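Local coordinates for protein endo-b-1,4-glucanase (Nasutitermes takasagoensis, PDB 1KS8) that probably hydrolyses internal beta-1,4-glucosidic linkages in cellulose, lichenin and cereal beta-glucans, as a family 9 endoglucanase, at residues A66-T70 against E154-A158; D213-W217 against D254-V260; V216-A220 against T234-Y239. All blocks are in the same frame, centred on the assembly; numbering follows the deposited sequence.

Interaction 1: residues A66-T70 against E154-A158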
loop_
_atom_site.group_PDB
_atom_site.type_symbol
_atom_site.label_atom_id
_atom_site.label_comp_id
_atom_site.label_asym_id
_atom_site.label_seq_id
_atom_site.Cartn_x
_atom_site.Cartn_y
_atom_site.Cartn_z
ATOM N N ALA A 66 -5.867 0.346 3.288
ATOM C CA ALA A 66 -5.779 1.698 3.824
ATOM C C ALA A 66 -4.324 2.156 3.826
ATOM O O ALA A 66 -4.021 3.289 3.447
ATOM C CB ALA A 66 -6.354 1.740 5.239
ATOM N N TYR A 67 -3.429 1.270 4.255
ATOM C CA TYR A 67 -2.002 1.573 4.279
ATOM C C TYR A 67 -1.548 1.962 2.872
ATOM O O TYR A 67 -0.825 2.941 2.680
ATOM C CB TYR A 67 -1.212 0.348 4.746
ATOM C CG TYR A 67 0.256 0.406 4.383
ATOM C CD1 TYR A 67 1.159 1.151 5.144
ATOM C CD2 TYR A 67 0.729 -0.233 3.240
ATOM C CE1 TYR A 67 2.499 1.261 4.768
ATOM C CE2 TYR A 67 2.060 -0.129 2.856
ATOM C CZ TYR A 67 2.938 0.618 3.620
ATOM O OH TYR A 67 4.249 0.737 3.221
ATOM N N THR A 68 -1.979 1.181 1.887
ATOM C CA THR A 68 -1.618 1.442 0.502
ATOM C C THR A 68 -2.060 2.844 0.104
ATOM O O THR A 68 -1.288 3.613 -0.475
ATOM C CB THR A 68 -2.282 0.417 -0.440
ATOM O OG1 THR A 68 -1.733 -0.884 -0.195
ATOM C CG2 THR A 68 -2.050 0.797 -1.898
ATOM N N ALA A 69 -3.307 3.170 0.423
ATOM C CA ALA A 69 -3.856 4.479 0.097
ATOM C C ALA A 69 -3.076 5.614 0.753
ATOM O O ALA A 69 -2.796 6.626 0.117
ATOM C CB ALA A 69 -5.323 4.544 0.506
ATOM N N THR A 70 -2.723 5.450 2.023
ATOM C CA THR A 70 -1.980 6.489 2.729
ATOM C C THR A 70 -0.621 6.741 2.088
ATOM O O THR A 70 -0.248 7.884 1.851
ATOM C CB THR A 70 -1.759 6.122 4.212
ATOM O OG1 THR A 70 -3.017 5.793 4.806
ATOM C CG2 THR A 70 -1.145 7.300 4.973
ATOM N N GLU A 154 -5.544 3.685 10.425
ATOM C CA GLU A 154 -4.883 3.747 9.128
ATOM C C GLU A 154 -5.832 4.316 8.087
ATOM O O GLU A 154 -5.418 5.063 7.204
ATOM C CB GLU A 154 -4.406 2.362 8.686
ATOM C CG GLU A 154 -3.527 2.390 7.435
ATOM C CD GLU A 154 -2.265 3.217 7.627
ATOM O OE1 GLU A 154 -1.549 2.975 8.622
ATOM O OE2 GLU A 154 -1.984 4.105 6.791
ATOM N N THR A 155 -7.110 3.964 8.192
ATOM C CA THR A 155 -8.095 4.470 7.246
ATOM C C THR A 155 -8.271 5.976 7.435
ATOM O O THR A 155 -8.401 6.717 6.461
ATOM C CB THR A 155 -9.443 3.742 7.405
ATOM O OG1 THR A 155 -9.232 2.331 7.246
ATOM C CG2 THR A 155 -10.434 4.211 6.343
ATOM N N ALA A 156 -8.262 6.431 8.686
ATOM C CA ALA A 156 -8.391 7.860 8.956
ATOM C C ALA A 156 -7.190 8.591 8.347
ATOM O O ALA A 156 -7.327 9.679 7.784
ATOM C CB ALA A 156 -8.451 8.105 10.454
ATOM N N ALA A 157 -6.011 7.984 8.456
ATOM C CA ALA A 157 -4.796 8.571 7.903
ATOM C C ALA A 157 -4.900 8.669 6.385
ATOM O O ALA A 157 -4.555 9.693 5.795
ATOM C CB ALA A 157 -3.583 7.729 8.288
ATOM N N ALA A 158 -5.379 7.601 5.754
ATOM C CA ALA A 158 -5.522 7.581 4.304
ATOM C C ALA A 158 -6.490 8.668 3.850
ATOM O O ALA A 158 -6.232 9.379 2.878
ATOM C CB ALA A 158 -6.017 6.211 3.841
HETATM O O HOH W 1 -5.371 8.038 0.622
#

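Interaction 2: residues D213-W217 against D254-V260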
loop_
_atom_site.group_PDB
_atom_site.type_symbol
_atom_site.label_atom_id
_atom_site.label_comp_id
_atom_site.label_asym_id
_atom_site.label_seq_id
_atom_site.Cartn_x
_atom_site.Cartn_y
_atom_site.Cartn_z
ATOM N N ASP A 213 0.842 2.605 17.246
ATOM C CA ASP A 213 1.512 3.485 16.292
ATOM C C ASP A 213 0.514 4.090 15.303
ATOM O O ASP A 213 0.732 5.185 14.782
ATOM C CB ASP A 213 2.625 2.734 15.545
ATOM C CG ASP A 213 2.107 1.569 14.730
ATOM O OD1 ASP A 213 1.302 0.781 15.261
ATOM O OD2 ASP A 213 2.520 1.431 13.558
ATOM N N GLU A 214 -0.588 3.383 15.062
ATOM C CA GLU A 214 -1.622 3.860 14.148
ATOM C C GLU A 214 -2.327 5.105 14.675
ATOM O O GLU A 214 -2.716 5.983 13.904
ATOM C CB GLU A 214 -2.664 2.767 13.900
ATOM C CG GLU A 214 -2.173 1.614 13.047
ATOM C CD GLU A 214 -1.695 2.072 11.689
ATOM O OE1 GLU A 214 -2.355 2.952 11.097
ATOM O OE2 GLU A 214 -0.666 1.549 11.212
ATOM N N LEU A 215 -2.510 5.174 15.989
ATOM C CA LEU A 215 -3.167 6.329 16.590
ATOM C C LEU A 215 -2.311 7.580 16.394
ATOM O O LEU A 215 -2.827 8.660 16.107
ATOM C CB LEU A 215 -3.416 6.079 18.082
ATOM C CG LEU A 215 -4.454 4.993 18.391
ATOM C CD1 LEU A 215 -4.521 4.751 19.893
ATOM C CD2 LEU A 215 -5.813 5.421 17.855
ATOM N N VAL A 216 -0.999 7.426 16.539
ATOM C CA VAL A 216 -0.078 8.546 16.365
ATOM C C VAL A 216 -0.026 8.940 14.889
ATOM O O VAL A 216 -0.042 10.121 14.546
ATOM C CB VAL A 216 1.349 8.170 16.832
ATOM C CG1 VAL A 216 2.271 9.366 16.690
ATOM C CG2 VAL A 216 1.319 7.688 18.280
ATOM N N TRP A 217 0.037 7.932 14.024
ATOM C CA TRP A 217 0.086 8.117 12.575
ATOM C C TRP A 217 -1.154 8.882 12.107
ATOM O O TRP A 217 -1.048 9.873 11.380
ATOM C CB TRP A 217 0.165 6.728 11.925
ATOM C CG TRP A 217 0.174 6.632 10.415
ATOM C CD1 TRP A 217 -0.730 5.952 9.645
ATOM C CD2 TRP A 217 1.207 7.072 9.516
ATOM N NE1 TRP A 217 -0.322 5.929 8.334
ATOM C CE2 TRP A 217 0.863 6.608 8.224
ATOM C CE3 TRP A 217 2.391 7.807 9.676
ATOM C CZ2 TRP A 217 1.661 6.851 7.100
ATOM C CZ3 TRP A 217 3.186 8.050 8.554
ATOM C CH2 TRP A 217 2.816 7.572 7.285
ATOM N N ASP A 254 1.891 -3.067 8.798
ATOM C CA ASP A 254 1.606 -3.333 10.210
ATOM C C ASP A 254 2.420 -2.540 11.229
ATOM O O ASP A 254 2.076 -2.510 12.411
ATOM C CB ASP A 254 1.763 -4.829 10.510
ATOM C CG ASP A 254 3.168 -5.336 10.254
ATOM O OD1 ASP A 254 3.455 -6.492 10.631
ATOM O OD2 ASP A 254 3.983 -4.588 9.673
ATOM N N SER A 255 3.500 -1.914 10.784
ATOM C CA SER A 255 4.339 -1.127 11.680
ATOM C C SER A 255 5.005 -0.032 10.869
ATOM O O SER A 255 5.754 -0.312 9.933
ATOM C CB SER A 255 5.404 -2.010 12.333
ATOM O OG SER A 255 6.171 -1.269 13.268
ATOM N N LYS A 256 4.737 1.216 11.232
ATOM C CA LYS A 256 5.302 2.339 10.503
ATOM C C LYS A 256 5.907 3.406 11.404
ATOM O O LYS A 256 5.697 4.601 11.193
ATOM C CB LYS A 256 4.227 2.955 9.613
ATOM C CG LYS A 256 2.934 3.262 10.347
ATOM C CD LYS A 256 1.849 3.705 9.384
ATOM C CE LYS A 256 1.534 2.631 8.354
ATOM N NZ LYS A 256 1.027 1.380 8.981
ATOM N N VAL A 257 6.669 2.967 12.398
ATOM C CA VAL A 257 7.316 3.885 13.325
ATOM C C VAL A 257 8.163 4.911 12.574
ATOM O O VAL A 257 8.138 6.098 12.897
ATOM C CB VAL A 257 8.216 3.119 14.319
ATOM C CG1 VAL A 257 8.873 4.089 15.282
ATOM C CG2 VAL A 257 7.385 2.093 15.079
ATOM N N SER A 258 8.909 4.461 11.569
ATOM C CA SER A 258 9.750 5.374 10.799
ATOM C C SER A 258 8.913 6.366 10.000
ATOM O O SER A 258 9.328 7.503 9.781
ATOM C CB SER A 258 10.669 4.593 9.858
ATOM O OG SER A 258 11.650 3.880 10.590
ATOM N N GLY A 259 7.740 5.929 9.555
ATOM C CA GLY A 259 6.867 6.818 8.811
ATOM C C GLY A 259 6.385 7.909 9.746
ATOM O O GLY A 259 6.399 9.088 9.400
ATOM N N VAL A 260 5.965 7.508 10.942
ATOM C CA VAL A 260 5.485 8.449 11.950
ATOM C C VAL A 260 6.575 9.457 12.294
ATOM O O VAL A 260 6.331 10.662 12.360
ATOM C CB VAL A 260 5.073 7.713 13.246
ATOM C CG1 VAL A 260 4.850 8.713 14.373
ATOM C CG2 VAL A 260 3.805 6.910 13.004
HETATM O O HOH W 2 0.408 -1.144 13.769
#

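Interaction 3: residues V216-A220 against T234-Y239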
loop_
_atom_site.group_PDB
_atom_site.type_symbol
_atom_site.label_atom_id
_atom_site.label_comp_id
_atom_site.label_asym_id
_atom_site.label_seq_id
_atom_site.Cartn_x
_atom_site.Cartn_y
_atom_site.Cartn_z
ATOM N N VAL A 216 -0.999 7.426 16.539
ATOM C CA VAL A 216 -0.078 8.546 16.365
ATOM C C VAL A 216 -0.026 8.940 14.889
ATOM O O VAL A 216 -0.042 10.121 14.546
ATOM C CB VAL A 216 1.349 8.170 16.832
ATOM C CG1 VAL A 216 2.271 9.366 16.690
ATOM C CG2 VAL A 216 1.319 7.688 18.280
ATOM N N TRP A 217 0.037 7.932 14.024
ATOM C CA TRP A 217 0.086 8.117 12.575
ATOM C C TRP A 217 -1.154 8.882 12.107
ATOM O O TRP A 217 -1.048 9.873 11.380
ATOM C CB TRP A 217 0.165 6.728 11.925
ATOM C CG TRP A 217 0.174 6.632 10.415
ATOM C CD1 TRP A 217 -0.730 5.952 9.645
ATOM C CD2 TRP A 217 1.207 7.072 9.516
ATOM N NE1 TRP A 217 -0.322 5.929 8.334
ATOM C CE2 TRP A 217 0.863 6.608 8.224
ATOM C CE3 TRP A 217 2.391 7.807 9.676
ATOM C CZ2 TRP A 217 1.661 6.851 7.100
ATOM C CZ3 TRP A 217 3.186 8.050 8.554
ATOM C CH2 TRP A 217 2.816 7.572 7.285
ATOM N N ALA A 218 -2.328 8.428 12.540
ATOM C CA ALA A 218 -3.586 9.070 12.170
ATOM C C ALA A 218 -3.660 10.506 12.690
ATOM O O ALA A 218 -4.071 11.419 11.969
ATOM C CB ALA A 218 -4.763 8.260 12.706
ATOM N N ALA A 219 -3.264 10.705 13.944
ATOM C CA ALA A 219 -3.297 12.036 14.538
ATOM C C ALA A 219 -2.379 12.985 13.778
ATOM O O ALA A 219 -2.735 14.136 13.523
ATOM C CB ALA A 219 -2.885 11.971 16.007
ATOM N N ALA A 220 -1.196 12.503 13.413
ATOM C CA ALA A 220 -0.245 13.327 12.678
ATOM C C ALA A 220 -0.815 13.738 11.324
ATOM O O ALA A 220 -0.714 14.898 10.928
ATOM C CB ALA A 220 1.069 12.578 12.495
ATOM N N THR A 234 -2.099 15.588 20.450
ATOM C CA THR A 234 -2.453 14.195 20.674
ATOM C C THR A 234 -1.372 13.287 20.086
ATOM O O THR A 234 -0.914 12.354 20.739
ATOM C CB THR A 234 -3.816 13.857 20.028
ATOM O OG1 THR A 234 -4.853 14.591 20.693
ATOM C CG2 THR A 234 -4.105 12.372 20.137
ATOM N N ALA A 235 -0.955 13.573 18.857
ATOM C CA ALA A 235 0.075 12.770 18.206
ATOM C C ALA A 235 1.347 12.693 19.046
ATOM O O ALA A 235 1.870 11.607 19.298
ATOM C CB ALA A 235 0.394 13.344 16.832
ATOM N N GLU A 236 1.838 13.847 19.486
ATOM C CA GLU A 236 3.060 13.892 20.280
ATOM C C GLU A 236 2.893 13.317 21.681
ATOM O O GLU A 236 3.812 12.695 22.210
ATOM C CB GLU A 236 3.592 15.325 20.350
ATOM C CG GLU A 236 4.008 15.869 18.990
ATOM C CD GLU A 236 4.888 17.097 19.088
ATOM O OE1 GLU A 236 4.379 18.174 19.459
ATOM O OE2 GLU A 236 6.096 16.976 18.798
ATOM N N SER A 237 1.724 13.517 22.280
ATOM C CA SER A 237 1.467 12.984 23.612
ATOM C C SER A 237 1.471 11.458 23.566
ATOM O O SER A 237 2.089 10.806 24.404
ATOM C CB SER A 237 0.118 13.484 24.139
ATOM O OG SER A 237 0.152 14.880 24.384
ATOM N N LEU A 238 0.783 10.891 22.577
ATOM C CA LEU A 238 0.724 9.442 22.440
ATOM C C LEU A 238 2.086 8.882 22.037
ATOM O O LEU A 238 2.467 7.794 22.463
ATOM C CB LEU A 238 -0.341 9.045 21.408
ATOM C CG LEU A 238 -1.813 9.116 21.844
ATOM C CD1 LEU A 238 -2.033 8.187 23.023
ATOM C CD2 LEU A 238 -2.197 10.527 22.227
ATOM N N TYR A 239 2.821 9.631 21.220
ATOM C CA TYR A 239 4.145 9.198 20.785
ATOM C C TYR A 239 5.029 8.981 22.012
ATOM O O TYR A 239 5.747 7.985 22.105
ATOM C CB TYR A 239 4.772 10.247 19.858
ATOM C CG TYR A 239 6.139 9.875 19.314
ATOM C CD1 TYR A 239 7.284 9.987 20.105
ATOM C CD2 TYR A 239 6.284 9.398 18.012
ATOM C CE1 TYR A 239 8.540 9.633 19.610
ATOM C CE2 TYR A 239 7.535 9.040 17.509
ATOM C CZ TYR A 239 8.657 9.159 18.313
ATOM O OH TYR A 239 9.894 8.801 17.820
#

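Interaction 1: residues A66-T70 against E154-A158
T70 and E154 meet because of how each is turned about its first bonds: T70 puts OG1 beside its own backbone N, and E154 sets CG anti to its N (chi1 -172°), then bends at chi2 (60°) so that the carboxylate folds back over helix 62-78. The result is a 2.8 Å approach between T70 OG1 and E154 OE2. T70 OG1 lies between that oxygen and A66 O of its own helix, 3.0 Å from the latter. E154 OE2 is also hydrogen-bonded to W217 NE1, and E154 OE1 forms a salt bridge with K256, so the buried carboxylate is gripped at both oxygens.

Beneath it the packing is small and close. E154 CG lies 3.4 Å from Y67 N, A66 CB rests 3.6 Å from the same CG, and A69 CB meets A158 CB at 3.8 Å. Farther along, a water bridges A69 O and A158 O, weakly at A69. The axes of the two segments come within 8.0 Å and run 28° from parallel, a near-parallel pairing of neighbouring helices consistent with the inner ring of the (alpha/alpha)6 barrel.

Interaction 2: residues D213-W217 against D254-V260
At the calcium site seen in a structure of this protein, though holding no metal here, D213 and E214 of helix 212-226 meet the loop that carries D254, and K256 of that loop bonds to both acids of the helix. K256 N donates to D213 OD2 across 3.2 Å in a nearly straight bond (168°) that arrives close to in line with the CG-OD2 bond. A water lies between D213 OD1 and D254 O, at distances so short that its bonding is doubtful.

The K256 side chain starts between its own N and carbonyl carbon (chi1 51°) and curls at chi3 and chi4. That path lays CD over one face of the W217 indole and carries NZ on to E214 OE2, a 2.8 Å salt bridge that uses the syn lone pair of the carboxylate. NZ has a further acceptor in N252 O, so the buried ammonium is held by more than one residue.

In the (alpha/alpha)6 fold this joins helix 212-226 to the first turn of helix 257-268, with K256 at the N-cap position. Along that turn the other end of the indole is packed: W217 CZ3 comes within 3.4 Å of the carbonyl carbon of G259, where no side chain intervenes, and V260 CG2 sits 3.7 Å from W217 CE3. The other V260 methyl, CG1, meets V216 CG1 at 3.5 Å, the two side chains crossing at about a right angle.

Interaction 3: residues V216-A220 against T234-Y239
V216 drives both its methyls into the flank of helix 229-241. CG1, anti to the backbone N (chi1 -178°), reaches A235 O at 3.5 Å and lies 4.1 Å from Y239 CB, near the plane of the tyrosine ring at its edge. CG2, beside the backbone N, takes the other side of the notch: it touches L238 CB at 3.8 Å and Y239 N at the same distance. V216 thus fits against the backbone bond between Y239 N and A235 O, and those two polar atoms, already paired with each other, can be covered by methyls without losing a partner.

One turn on, the contact narrows to alanines. A219 CB meets A235 CB at 3.6 Å, and A235 CB in turn lies 3.9 Å from A220 N, while A219 CB also comes near T234 CG2 at 4.3 Å. An alanine in place of V216 would remove both methyls and is likely to open a gap beside A235, L238 and Y239, leaving the bond between A235 O and Y239 N without its methyl cover.

Beyond this first shell, F185 of helix 171-190 packs on A219 and T234, and L244 closes over V216 and Y239. Y239 is also fixed through its ring: its OH is hydrogen-bonded to Q261 OE1, and Y273 stacks with it edge-to-face.

The small residues let the axes of 216-220 and 234-239 approach to 8.3 Å, with their N-to-C directions 159° apart. Only a short connection separates helix 212-226 from helix 229-241, so the pair makes an antiparallel helical hairpin, consistent with the (alpha/alpha)6 fold of this family.

From the N terminus, interaction 1 comes first: helix 62-78 meets helix 149-165 after 83 intervening residues, which include the three-stranded sheet's two longer strands, and this loop closes before the others open. Interactions 2 and 3 both start on helix 212-226 and share V216 and W217. Interaction 3 nests inside interaction 2, because the chain returns at 234-239 before it comes back at 254-260. None of the loops cross. T70 CG2 packs on W217 CZ2, joining the first contact to the second, while V260 CG1 packs on Y239 CD2 to join the second to the third. Together they tie four helices, 62-78, 149-165, 229-241 and 257-268, around helix 212-226.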